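Local structure of epsin 1 (Danio rerio, 5LP0) at residues Glu43-Ser46 against Met47-Arg51; Arg60-Tyr63 against Lys64-Leu68; Asp124-Arg127 against Leu128-Arg132. The protein probably binds membranes rich in phosphatidylinositol 4,5-bisphosphate, alters their curvature and promotes the clathrin-coated invaginations of receptor-mediated endocytosis. All coordinates share one frame; numbering follows the deposited sequence.

Interaction 1. Residues Glu43-Ser46 against Met47-Arg51; sequences EIMS and MVWKR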
# COMPACT_ATOMS: atom_id res chain seq x y z
N GLU A 43 -4.70 -8.62 -9.36
CA GLU A 43 -5.89 -8.02 -8.72
C GLU A 43 -5.51 -7.06 -7.58
O GLU A 43 -6.08 -5.95 -7.43
CB GLU A 43 -6.83 -9.12 -8.19
CG GLU A 43 -7.44 -10.01 -9.28
CD GLU A 43 -8.03 -11.32 -8.74
OE1 GLU A 43 -7.73 -11.71 -7.59
OE2 GLU A 43 -8.82 -11.97 -9.48
N ILE A 44 -4.50 -7.44 -6.80
CA ILE A 44 -4.11 -6.70 -5.60
C ILE A 44 -3.47 -5.41 -6.05
O ILE A 44 -3.87 -4.33 -5.63
CB ILE A 44 -3.12 -7.53 -4.76
CG1 ILE A 44 -3.87 -8.63 -4.04
CG2 ILE A 44 -2.34 -6.63 -3.74
CD1 ILE A 44 -2.99 -9.74 -3.50
N MET A 45 -2.54 -5.48 -6.96
CA MET A 45 -1.78 -4.32 -7.35
C MET A 45 -2.67 -3.33 -8.06
O MET A 45 -2.58 -2.12 -7.82
CB MET A 45 -0.60 -4.71 -8.22
CG MET A 45 0.44 -5.51 -7.45
SD MET A 45 1.22 -4.71 -6.02
CE MET A 45 2.28 -3.51 -6.83
N SER A 46 -3.59 -3.80 -8.89
CA SER A 46 -4.47 -2.88 -9.59
C SER A 46 -5.27 -2.08 -8.56
O SER A 46 -5.40 -0.84 -8.68
CB SER A 46 -5.41 -3.65 -10.52
OG SER A 46 -6.32 -2.75 -11.10
N MET A 47 -5.84 -2.78 -7.58
CA MET A 47 -6.64 -2.10 -6.56
C MET A 47 -5.80 -1.14 -5.72
O MET A 47 -6.26 -0.06 -5.36
CB MET A 47 -7.36 -3.13 -5.69
CG MET A 47 -8.46 -2.49 -4.84
SD MET A 47 -9.81 -1.83 -5.86
CE MET A 47 -9.92 -0.13 -5.31
N VAL A 48 -4.56 -1.48 -5.41
CA VAL A 48 -3.73 -0.59 -4.63
C VAL A 48 -3.43 0.68 -5.41
O VAL A 48 -3.54 1.79 -4.86
CB VAL A 48 -2.42 -1.28 -4.15
CG1 VAL A 48 -1.54 -0.28 -3.41
CG2 VAL A 48 -2.71 -2.46 -3.21
N TRP A 49 -3.06 0.58 -6.68
CA TRP A 49 -2.80 1.75 -7.51
C TRP A 49 -4.05 2.62 -7.66
O TRP A 49 -3.94 3.86 -7.64
CB TRP A 49 -2.24 1.37 -8.89
CG TRP A 49 -0.88 0.70 -8.87
CD1 TRP A 49 -0.58 -0.54 -9.36
CD2 TRP A 49 0.35 1.24 -8.36
NE1 TRP A 49 0.75 -0.80 -9.17
CE2 TRP A 49 1.35 0.27 -8.56
CE3 TRP A 49 0.71 2.46 -7.76
CZ2 TRP A 49 2.68 0.45 -8.16
CZ3 TRP A 49 2.02 2.65 -7.37
CH2 TRP A 49 3.01 1.65 -7.58
N LYS A 50 -5.22 2.00 -7.73
CA LYS A 50 -6.46 2.77 -7.78
C LYS A 50 -6.64 3.58 -6.50
O LYS A 50 -6.94 4.77 -6.55
CB LYS A 50 -7.65 1.86 -7.98
CG LYS A 50 -7.79 1.33 -9.41
CD LYS A 50 -9.00 0.40 -9.56
CE LYS A 50 -9.09 -0.21 -10.98
NZ LYS A 50 -10.16 -1.24 -11.04
N ARG A 51 -6.43 2.96 -5.34
CA ARG A 51 -6.62 3.66 -4.08
C ARG A 51 -5.57 4.77 -3.93
O ARG A 51 -5.87 5.83 -3.40
CB ARG A 51 -6.56 2.66 -2.91
CG ARG A 51 -7.81 1.74 -2.83
CD ARG A 51 -8.94 2.51 -2.15
NE ARG A 51 -10.34 2.14 -2.46
CZ ARG A 51 -11.17 1.52 -1.63
NH1 ARG A 51 -10.75 1.06 -0.47
NH2 ARG A 51 -12.43 1.29 -1.99
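With CG of Met45 (chi1 -68°) and CG of Trp49 (chi1 -64°) each anti to its own carbonyl carbon, the two side chains, one helical turn apart, leave the helix in the same direction and lie side by side. The Met45 chain then bends twice, which returns its methyl to the indole: CE stops 3.9 Å from Trp49 NE1, with CZ2 slightly farther off. The same turn is closed by the backbone bond from Trp49 N to Met45 O, 3.0 Å long and almost straight at 176°. Met45 O also lies 3.0 Å from Trp49 CD1 and meets the indole obliquely, so the five-membered ring sits close against the backbone. The indole N-H is taken by Gln83 OE1, a second hold on the same five-membered ring. With an alanine in place of Trp49, Gln83 would probably lose this donor and the Met45 methyl its flat neighbour. This i to i+4 pairing, the basic pattern of an alpha helix, recurs on the other faces. Ile44 and Val48 touch through their CG2 methyls at 4.2 Å, and Val48 N bonds to Ile44 O. On the more exposed side, Lys50 stretches over Ser46: its CG lies 3.3 Å from Ser46 O, and its CE passes 3.8 Å from Ser46 OG. Helix 38-51 is surrounded by several helices of the all-helical ENTH domain. Met45 and Trp49 face helices 59-75 and 78-86, Ile44 packs on helix 25-34, and the bent Met47 chain reaches Val12 and Arg13 of helix 8-15.

Interaction 2. Residues Arg60-Tyr63 against Lys64-Leu68; sequences RHVY and KAMTL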
# COMPACT_ATOMS: atom_id res chain seq x y z
N ARG A 60 -7.79 9.14 2.89
CA ARG A 60 -7.33 8.03 3.72
C ARG A 60 -7.16 6.76 2.85
O ARG A 60 -6.38 5.89 3.20
CB ARG A 60 -8.27 7.75 4.89
CG ARG A 60 -7.51 7.14 6.05
CD ARG A 60 -8.43 6.69 7.17
NE ARG A 60 -9.28 7.79 7.63
CZ ARG A 60 -8.97 8.62 8.61
NH1 ARG A 60 -7.82 8.50 9.27
NH2 ARG A 60 -9.82 9.59 8.95
N HIS A 61 -7.85 6.67 1.72
CA HIS A 61 -7.60 5.60 0.76
C HIS A 61 -6.15 5.65 0.37
O HIS A 61 -5.49 4.62 0.28
CB HIS A 61 -8.42 5.79 -0.53
CG HIS A 61 -9.87 5.45 -0.40
ND1 HIS A 61 -10.76 5.61 -1.45
CD2 HIS A 61 -10.59 4.97 0.64
CE1 HIS A 61 -11.96 5.23 -1.06
NE2 HIS A 61 -11.89 4.82 0.19
N VAL A 62 -5.64 6.86 0.14
CA VAL A 62 -4.28 7.02 -0.38
C VAL A 62 -3.29 6.72 0.73
O VAL A 62 -2.31 5.97 0.55
CB VAL A 62 -4.05 8.48 -0.88
CG1 VAL A 62 -2.63 8.64 -1.46
CG2 VAL A 62 -5.08 8.89 -1.93
N TYR A 63 -3.53 7.27 1.91
CA TYR A 63 -2.65 7.05 3.06
C TYR A 63 -2.56 5.56 3.41
O TYR A 63 -1.46 5.00 3.51
CB TYR A 63 -3.19 7.86 4.23
CG TYR A 63 -2.30 7.85 5.45
CD1 TYR A 63 -1.15 8.62 5.51
CD2 TYR A 63 -2.62 7.06 6.55
CE1 TYR A 63 -0.35 8.63 6.63
CE2 TYR A 63 -1.82 7.05 7.67
CZ TYR A 63 -0.69 7.84 7.70
OH TYR A 63 0.10 7.83 8.83
N LYS A 64 -3.72 4.90 3.56
CA LYS A 64 -3.75 3.48 3.92
C LYS A 64 -3.21 2.56 2.79
O LYS A 64 -2.58 1.54 3.07
CB LYS A 64 -5.15 3.07 4.37
CG LYS A 64 -5.51 3.69 5.72
CD LYS A 64 -6.99 3.57 6.12
CE LYS A 64 -7.32 2.14 6.55
NZ LYS A 64 -8.76 2.04 6.91
N ALA A 65 -3.43 2.95 1.54
CA ALA A 65 -2.84 2.21 0.43
C ALA A 65 -1.33 2.29 0.48
O ALA A 65 -0.66 1.31 0.12
CB ALA A 65 -3.37 2.71 -0.92
N MET A 66 -0.77 3.38 1.00
CA MET A 66 0.70 3.47 1.06
C MET A 66 1.18 2.59 2.22
O MET A 66 2.21 1.92 2.09
CB MET A 66 1.20 4.90 1.26
CG MET A 66 1.21 5.72 -0.01
SD MET A 66 2.09 7.28 0.18
CE MET A 66 0.85 8.13 1.15
N THR A 67 0.44 2.54 3.32
CA THR A 67 0.78 1.63 4.41
C THR A 67 0.74 0.19 3.92
O THR A 67 1.66 -0.58 4.17
CB THR A 67 -0.16 1.83 5.56
OG1 THR A 67 -0.01 3.17 6.03
CG2 THR A 67 0.16 0.85 6.70
N LEU A 68 -0.30 -0.16 3.17
CA LEU A 68 -0.40 -1.50 2.62
C LEU A 68 0.73 -1.76 1.62
O LEU A 68 1.39 -2.80 1.68
CB LEU A 68 -1.76 -1.71 1.99
CG LEU A 68 -1.91 -3.05 1.27
CD1 LEU A 68 -1.77 -4.21 2.25
CD2 LEU A 68 -3.25 -3.12 0.57
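Lys64 and Arg60 meet through their aliphatic stems, which cross obliquely, with Lys64 CD 3.6 Å from Arg60 CD. Lys64 N bonds to Arg60 O at 2.9 Å. A bend late in the lysine chain (chi3 74°) turns the ammonium aside from the arginine, and NZ donates to the backbone oxygens of Ser17, Asp19 and Trp21, a threefold grip on a largely buried charge. Ala65 follows, its N bonded to His61 O and its small CB only 3.1 Å from that oxygen, a size that admits Arg51 and Leu52 alongside. These are successive i to i+4 links of helix 59-75, a central helix of the ENTH superhelix, on which His61, held by Asp54 through ND1, probably contributes to the phosphatidylinositol 4,5-bisphosphate site. At Met66 the pattern forks: N bonds to Val62 O at 3.0 Å and, weakly, to Tyr63 O. The side chain folds back at chi3 (-74°), bringing CE within 4.4 Å of Val62 CG1, and also touches Val111 and Ala115 of helix 108-122. Thr67 N bonds to Tyr63 O at 3.1 Å. The tyrosine ring makes a cation-pi contact with Lys114, which also makes a weak hydrogen bond to Thr67 OG1.

Interaction 3. Residues Asp124-Arg127 against Leu128-Arg132; sequences DEER and LREER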
# COMPACT_ATOMS: atom_id res chain seq x y z
N ASP A 124 16.28 2.44 -2.83
CA ASP A 124 17.47 1.87 -2.19
C ASP A 124 17.36 0.35 -1.99
O ASP A 124 16.71 -0.11 -1.05
CB ASP A 124 17.69 2.55 -0.84
CG ASP A 124 19.07 2.30 -0.29
OD1 ASP A 124 19.52 1.14 -0.36
OD2 ASP A 124 19.70 3.26 0.19
N GLU A 125 18.00 -0.41 -2.87
CA GLU A 125 17.84 -1.87 -2.87
C GLU A 125 18.45 -2.54 -1.65
O GLU A 125 17.94 -3.56 -1.16
CB GLU A 125 18.33 -2.46 -4.20
CG GLU A 125 17.68 -1.76 -5.40
CD GLU A 125 17.49 -2.65 -6.61
OE1 GLU A 125 17.24 -3.87 -6.44
OE2 GLU A 125 17.57 -2.14 -7.75
N GLU A 126 19.52 -1.95 -1.10
CA GLU A 126 20.07 -2.44 0.17
C GLU A 126 19.07 -2.29 1.32
O GLU A 126 18.84 -3.23 2.11
CB GLU A 126 21.36 -1.70 0.50
CG GLU A 126 21.97 -2.13 1.83
CD GLU A 126 23.16 -1.27 2.24
OE1 GLU A 126 23.04 -0.02 2.22
OE2 GLU A 126 24.21 -1.85 2.60
N ARG A 127 18.48 -1.10 1.40
CA ARG A 127 17.45 -0.85 2.40
C ARG A 127 16.32 -1.86 2.23
O ARG A 127 15.80 -2.37 3.20
CB ARG A 127 16.89 0.56 2.27
CG ARG A 127 17.83 1.63 2.80
CD ARG A 127 17.15 2.99 2.85
NE ARG A 127 16.00 2.96 3.75
CZ ARG A 127 15.03 3.87 3.77
NH1 ARG A 127 15.08 4.91 2.95
NH2 ARG A 127 14.02 3.75 4.64
N LEU A 128 15.95 -2.17 1.00
CA LEU A 128 14.87 -3.12 0.79
C LEU A 128 15.24 -4.49 1.37
O LEU A 128 14.42 -5.12 2.03
CB LEU A 128 14.47 -3.17 -0.69
CG LEU A 128 13.77 -1.89 -1.21
CD1 LEU A 128 13.92 -1.71 -2.73
CD2 LEU A 128 12.28 -1.85 -0.85
N ARG A 129 16.47 -4.96 1.14
CA ARG A 129 16.90 -6.25 1.71
C ARG A 129 16.84 -6.33 3.24
O ARG A 129 16.33 -7.31 3.82
CB ARG A 129 18.30 -6.62 1.25
CG ARG A 129 18.39 -7.10 -0.17
CD ARG A 129 19.75 -7.72 -0.43
NE ARG A 129 20.83 -6.82 -0.04
CZ ARG A 129 21.36 -5.89 -0.83
NH1 ARG A 129 20.92 -5.72 -2.07
NH2 ARG A 129 22.34 -5.12 -0.37
N GLU A 130 17.36 -5.29 3.89
CA GLU A 130 17.36 -5.17 5.35
C GLU A 130 15.93 -5.14 5.91
O GLU A 130 15.59 -5.81 6.93
CB GLU A 130 18.10 -3.87 5.74
CG GLU A 130 19.59 -3.90 5.40
CD GLU A 130 20.20 -2.53 5.10
OE1 GLU A 130 19.52 -1.48 5.20
OE2 GLU A 130 21.40 -2.52 4.76
N GLU A 131 15.09 -4.36 5.23
CA GLU A 131 13.71 -4.18 5.64
C GLU A 131 12.99 -5.50 5.47
O GLU A 131 12.15 -5.83 6.28
CB GLU A 131 13.01 -3.09 4.82
CG GLU A 131 13.56 -1.69 5.07
CD GLU A 131 13.14 -1.07 6.39
OE1 GLU A 131 12.23 -1.62 7.05
OE2 GLU A 131 13.73 -0.02 6.74
N ARG A 132 13.33 -6.27 4.44
CA ARG A 132 12.65 -7.54 4.21
C ARG A 132 12.96 -8.57 5.29
O ARG A 132 12.08 -9.23 5.77
CB ARG A 132 13.01 -8.10 2.85
CG ARG A 132 12.30 -9.38 2.50
CD ARG A 132 12.54 -9.74 1.05
NE ARG A 132 11.79 -10.90 0.63
CZ ARG A 132 10.51 -10.87 0.25
NH1 ARG A 132 9.83 -9.74 0.28
NH2 ARG A 132 9.93 -11.98 -0.12
O HOH W 1 15.68 0.96 5.51
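An N-cap starts helix 125-139: Asp124 sits just before the first turn, its backbone O taking Leu128 N at 3.0 Å and its carboxylate taking an N-H that would otherwise lack a helical acceptor. That donor is Arg127 N, 3.0 Å from Asp124 OD1 and nearly in line (173°), although it comes from well above the carboxylate plane. The negative cap, followed by Glu125 and Glu126, would be expected to interact favourably with the positive end of the helix dipole. Arg129, bent at chi3, swings its guanidinium back over the first turn, where one face covers Glu126 CA, 3.6 Å from NH2. The carboxylate of Glu126 is turned 59° from that guanidinium and makes no salt bridge with it. At i to i+4 spacing along the helix, Arg127 and Glu131, though oppositely charged, are joined through water: the water accepts from Arg127 NE at 2.7 Å, in the guanidinium plane, and donates to Glu131 OE2 at 2.5 Å. Direct approach is longer, 4.3 Å from Arg127 NH2 to Glu131 OE2. Glu131 CG, anti to the carbonyl carbon (chi1 -67°), lies 3.0 Å from Arg127 O, and the bend at chi2 then turns the carboxylate. Its OE1 forms a salt bridge with Lys74, and Arg127 NH1 bonds to Thr120 OG1, so Glu131 is tied to helix 59-75 and Arg127 to helix 108-122.

Interactions 1 and 2 lie on consecutive helices of the ENTH domain, their centres 11 Å apart, and they touch directly. Arg51 CD packs 3.5 Å from His61 CG, Arg51 CB meets Ala65 CB at 3.8 Å, and Val48 CG2 lies 3.9 Å from Leu68 CD2. The first of these pairs joins two residues that, with Arg13 and Asn18, probably bind phosphatidylinositol 4,5-bisphosphate; the side chain of His61 also lies about 3 Å from that of Asn18. Interaction 3 stands apart, its centre about 23 Å from that of interaction 1 and 21 Å from that of interaction 2, away from the presumed lipid site.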